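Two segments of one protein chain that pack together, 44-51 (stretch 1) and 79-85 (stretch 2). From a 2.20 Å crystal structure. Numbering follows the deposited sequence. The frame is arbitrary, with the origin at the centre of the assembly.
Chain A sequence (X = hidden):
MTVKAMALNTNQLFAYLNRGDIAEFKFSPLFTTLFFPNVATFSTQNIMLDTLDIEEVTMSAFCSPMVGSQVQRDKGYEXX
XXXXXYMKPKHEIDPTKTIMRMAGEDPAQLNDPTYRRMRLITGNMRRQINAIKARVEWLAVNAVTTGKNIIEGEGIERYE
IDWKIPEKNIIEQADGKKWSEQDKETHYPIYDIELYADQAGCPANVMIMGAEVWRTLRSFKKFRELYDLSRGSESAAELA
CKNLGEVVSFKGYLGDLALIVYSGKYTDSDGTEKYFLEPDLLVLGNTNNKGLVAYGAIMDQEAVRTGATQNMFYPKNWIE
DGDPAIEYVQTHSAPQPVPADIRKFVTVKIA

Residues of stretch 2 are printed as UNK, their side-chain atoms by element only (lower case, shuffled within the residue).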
ATOM      1  N   THR A  44     -10.885  -6.491  18.350  1.00 25.23           N
ATOM      2  CA  THR A  44     -11.572  -5.228  18.621  1.00 24.75           C
ATOM      3  C   THR A  44     -11.679  -4.400  17.323  1.00 25.27           C
ATOM      4  O   THR A  44     -10.882  -4.549  16.379  1.00 24.31           O
ATOM      5  CB  THR A  44     -10.847  -4.450  19.706  1.00 24.34           C
ATOM      6  OG1 THR A  44      -9.461  -4.340  19.362  1.00 23.11           O
ATOM      7  CG2 THR A  44     -10.966  -5.175  21.060  1.00 23.02           C
ATOM      8  N   GLN A  45     -12.696  -3.556  17.286  1.00 25.84           N
ATOM      9  CA  GLN A  45     -12.941  -2.665  16.177  1.00 26.51           C
ATOM     10  C   GLN A  45     -11.746  -1.788  15.951  1.00 26.17           C
ATOM     11  O   GLN A  45     -11.321  -1.604  14.813  1.00 26.51           O
ATOM     12  CB  GLN A  45     -14.143  -1.789  16.466  1.00 26.55           C
ATOM     13  CG  GLN A  45     -14.480  -0.835  15.357  1.00 30.24           C
ATOM     14  CD  GLN A  45     -15.663   0.054  15.712  1.00 33.63           C
ATOM     15  OE1 GLN A  45     -16.048   0.153  16.877  1.00 36.06           O
ATOM     16  NE2 GLN A  45     -16.236   0.708  14.709  1.00 34.67           N
ATOM     17  N   ASN A  46     -11.230  -1.227  17.044  1.00 25.86           N
ATOM     18  CA  ASN A  46     -10.061  -0.392  16.997  1.00 25.64           C
ATOM     19  C   ASN A  46      -8.793  -1.184  17.170  1.00 25.17           C
ATOM     20  O   ASN A  46      -8.763  -2.198  17.850  1.00 24.29           O
ATOM     21  CB  ASN A  46     -10.129   0.694  18.070  1.00 26.11           C
ATOM     22  CG  ASN A  46     -11.310   1.596  17.886  1.00 27.62           C
ATOM     23  OD1 ASN A  46     -11.949   2.020  18.842  1.00 29.21           O
ATOM     24  ND2 ASN A  46     -11.629   1.869  16.647  1.00 28.41           N
ATOM     25  N   ILE A  47      -7.744  -0.671  16.544  1.00 25.86           N
ATOM     26  CA  ILE A  47      -6.402  -1.204  16.667  1.00 25.96           C
ATOM     27  C   ILE A  47      -5.854  -0.760  18.016  1.00 25.92           C
ATOM     28  O   ILE A  47      -5.792   0.437  18.308  1.00 24.95           O
ATOM     29  CB  ILE A  47      -5.459  -0.689  15.536  1.00 26.10           C
ATOM     30  CG1 ILE A  47      -6.003  -1.013  14.138  1.00 26.96           C
ATOM     31  CG2 ILE A  47      -4.038  -1.244  15.717  1.00 27.01           C
ATOM     32  CD1 ILE A  47      -6.398  -2.424  13.993  1.00 28.68           C
ATOM     33  N   MET A  48      -5.445  -1.740  18.817  1.00 25.69           N
ATOM     34  CA  MET A  48      -4.880  -1.512  20.119  1.00 26.57           C
ATOM     35  C   MET A  48      -3.370  -1.782  20.117  1.00 27.07           C
ATOM     36  O   MET A  48      -2.938  -2.908  20.352  1.00 27.19           O
ATOM     37  CB  MET A  48      -5.601  -2.401  21.127  1.00 27.01           C
ATOM     38  CG  MET A  48      -7.127  -2.195  21.157  1.00 27.46           C
ATOM     39  SD  MET A  48      -7.678  -0.482  21.376  1.00 27.22           S
ATOM     40  CE  MET A  48      -9.188  -0.788  22.276  1.00 31.46           C
ATOM     41  N   LEU A  49      -2.577  -0.744  19.869  1.00 27.24           N
ATOM     42  CA  LEU A  49      -1.169  -0.905  19.525  1.00 28.11           C
ATOM     43  C   LEU A  49      -0.321  -1.395  20.698  1.00 29.51           C
ATOM     44  O   LEU A  49       0.660  -2.100  20.506  1.00 29.65           O
ATOM     45  CB  LEU A  49      -0.584   0.401  18.988  1.00 27.58           C
ATOM     46  CG  LEU A  49      -1.063   0.931  17.639  1.00 27.74           C
ATOM     47  CD1 LEU A  49      -0.344   2.273  17.287  1.00 27.06           C
ATOM     48  CD2 LEU A  49      -0.878  -0.106  16.512  1.00 26.00           C
ATOM     49  N   ASP A  50      -0.735  -0.997  21.896  1.00 30.96           N
ATOM     50  CA  ASP A  50      -0.170  -1.409  23.179  1.00 32.00           C
ATOM     51  C   ASP A  50      -0.227  -2.920  23.438  1.00 32.03           C
ATOM     52  O   ASP A  50       0.449  -3.406  24.337  1.00 32.67           O
ATOM     53  CB  ASP A  50      -0.941  -0.691  24.307  1.00 32.38           C
ATOM     54  CG  ASP A  50      -2.476  -0.892  24.185  1.00 35.03           C
ATOM     55  OD1 ASP A  50      -3.060  -0.483  23.144  1.00 36.15           O
ATOM     56  OD2 ASP A  50      -3.099  -1.490  25.102  1.00 38.32           O
ATOM     57  N   THR A  51      -1.053  -3.653  22.700  1.00 32.10           N
ATOM     58  CA  THR A  51      -1.182  -5.092  22.875  1.00 32.09           C
ATOM     59  C   THR A  51      -0.305  -5.951  21.944  1.00 33.12           C
ATOM     60  O   THR A  51      -0.408  -7.171  21.967  1.00 33.31           O
ATOM     61  CB  THR A  51      -2.628  -5.539  22.636  1.00 32.03           C
ATOM     62  OG1 THR A  51      -2.951  -5.362  21.260  1.00 30.66           O
ATOM     63  CG2 THR A  51      -3.604  -4.775  23.516  1.00 31.66           C
ATOM     64  N   UNK A  79      -2.113   8.506  21.362  1.00 27.51           N
ATOM     65  CA  UNK A  79      -2.955   7.396  21.762  1.00 26.35           C
ATOM     66  C   UNK A  79      -2.434   6.110  21.131  1.00 26.32           C
ATOM     67  O   UNK A  79      -1.893   6.123  20.027  1.00 24.89           O
ATOM     68  c   UNK A  79      -4.555   7.923  19.861  1.00 25.14           C
ATOM     69  c   UNK A  79      -4.410   7.657  21.371  1.00 26.01           C
ATOM     70  o   UNK A  79      -5.211   6.537  21.757  1.00 24.96           O
ATOM     71  N   UNK A  80      -2.592   5.003  21.849  1.00 26.61           N
ATOM     72  CA  UNK A  80      -2.295   3.680  21.313  1.00 27.58           C
ATOM     73  C   UNK A  80      -3.539   3.012  20.724  1.00 27.29           C
ATOM     74  O   UNK A  80      -3.463   1.930  20.145  1.00 28.29           O
ATOM     75  c   UNK A  80      -1.658   2.812  22.399  1.00 27.77           C
ATOM     76  o   UNK A  80      -2.566   2.592  23.461  1.00 30.08           O
ATOM     77  N   UNK A  81      -4.679   3.672  20.853  1.00 27.39           N
ATOM     78  CA  UNK A  81      -5.915   3.247  20.219  1.00 28.14           C
ATOM     79  C   UNK A  81      -6.101   4.011  18.914  1.00 28.84           C
ATOM     80  O   UNK A  81      -6.228   5.238  18.924  1.00 28.32           O
ATOM     81  o   UNK A  81      -6.844   2.871  22.402  1.00 28.55           O
ATOM     82  c   UNK A  81      -7.112   3.496  21.149  1.00 28.33           C
ATOM     83  c   UNK A  81      -8.412   2.933  20.575  1.00 27.60           C
ATOM     84  N   UNK A  82      -6.110   3.270  17.803  1.00 29.34           N
ATOM     85  CA  UNK A  82      -6.249   3.822  16.461  1.00 29.75           C
ATOM     86  C   UNK A  82      -7.539   3.288  15.836  1.00 29.41           C
ATOM     87  O   UNK A  82      -7.766   2.087  15.816  1.00 30.00           O
ATOM     88  c   UNK A  82      -3.710   3.810  16.176  1.00 31.31           C
ATOM     89  c   UNK A  82      -5.232   3.970  14.124  1.00 30.43           C
ATOM     90  c   UNK A  82      -3.422   5.264  16.199  1.00 31.75           C
ATOM     91  c   UNK A  82      -5.058   3.410  15.553  1.00 30.10           C
ATOM     92  N   UNK A  83      -8.372   4.177  15.315  1.00 29.62           N
ATOM     93  CA  UNK A  83      -9.592   3.782  14.620  1.00 29.43           C
ATOM     94  C   UNK A  83      -9.275   3.643  13.124  1.00 28.75           C
ATOM     95  O   UNK A  83      -8.920   4.598  12.477  1.00 28.51           O
ATOM     96  c   UNK A  83     -10.708   4.803  14.890  1.00 30.13           C
ATOM     97  c   UNK A  83     -13.747   2.577  13.708  1.00 34.70           C
ATOM     98  c   UNK A  83     -12.862   3.255  14.778  1.00 31.77           C
ATOM     99  n   UNK A  83     -13.100   2.322  12.314  1.00 32.27           N
ATOM    100  c   UNK A  83     -12.084   4.491  14.225  1.00 31.77           C
ATOM    101  N   UNK A  84      -9.316   2.416  12.584  1.00 28.25           N
ATOM    102  CA  UNK A  84      -9.024   2.268  11.154  1.00 27.61           C
ATOM    103  C   UNK A  84     -10.152   2.748  10.223  1.00 26.62           C
ATOM    104  O   UNK A  84     -11.293   2.823  10.627  1.00 26.50           O
ATOM    105  c   UNK A  84      -9.580   1.116  13.230  1.00 28.56           C
ATOM    106  c   UNK A  84      -9.708   0.184  12.056  1.00 28.67           C
ATOM    107  c   UNK A  84      -8.800   0.775  11.011  1.00 27.48           C
ATOM    108  N   UNK A  85      -9.800   3.097   8.992  1.00 26.14           N
ATOM    109  CA  UNK A  85     -10.780   3.388   7.963  1.00 25.78           C
ATOM    110  C   UNK A  85     -11.432   2.081   7.531  1.00 26.12           C
ATOM    111  O   UNK A  85     -10.769   1.203   7.001  1.00 26.60           O
TER
HETATM  112  O   HOH W   1     -14.532  -0.049  12.137  1.00 35.35           O

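Position 79 carries three side-chain atoms, a carbon bearing one oxygen and one carbon. Its side-chain oxygen comes no nearer to stretch 1 than 7.0 Å, at Ile-47 O, so the identity rests on the branching alone: a beta carbon with a hydroxyl and a methyl is Thr-79. Its OG1 accepts a hydrogen bond from the backbone N of position 81 at 3.1 Å.

Position 80 has one carbon followed by one oxygen, with CB directed toward stretch 1. The oxygen lies 3.1 Å from Asp-50 OD1, and a single hydroxyl on CB makes this Ser-80. Its OG donates a weak hydrogen bond to that carboxylate, while its backbone O receives a nearly linear one from Leu-49 N at 2.8 Å.

At position 81 a carbon again carries one oxygen and one carbon. The terminal carbon sits 3.6 Å from Met-48 SD and 3.8 Å from Asn-46 CB, as a methyl would, and the residue is Thr-81, chi1 in the m well. It pairs with Met-48, both side chains on the same face of the sheet.

Position 82 holds four carbons, forked at the first, one arm two carbons long. Its CB is 4.1 Å from Ile-47 CB, and a carbon of the longer arm lies 3.9 Å from Leu-49 CD1; a beta-branched, all-carbon side chain in these apolar surroundings is Ile-82.

Position 83 shows four carbons in a row ending in nitrogen; the last carbon lies 3.3 Å from Gln-45 NE2. The chain is that of Lys-83. Its NZ donates to water 1 at 2.8 Å; the same water accepts from Gln-45 NE2 at 3.2 Å, bridging the two side chains.

Position 84 has three carbons closing a ring onto the backbone N; the ring carbon bonded to N lies 3.6 Å from Gln-45 O and 4.3 Å from Ile-47 CG1. The closed ring identifies Pro-84.

Position 85 has no side-chain atoms and is Gly-85; it makes no contact with stretch 1.

The contact is a short antiparallel pairing. Ile-47 and Ile-82 exchange hydrogen bonds, Ile-47 N to Ile-82 O and Ile-82 N to Ile-47 O, both 2.9 Å, and the bond from Leu-49 to Ser-80 extends the ladder. Ile-47 O also receives a CA-H contact from Thr-81 CA at 3.4 Å. The paired isoleucines share the face opposite Met-48 and Thr-81, where Leu-49 and Pro-84 add apolar contacts. Polar groups lie at the ends, with Asp-50 meeting Ser-80 and a water joining Gln-45 to Lys-83. Together the stretches bury 523 Å².

Stretch 2 (79-85) TSTIKPG
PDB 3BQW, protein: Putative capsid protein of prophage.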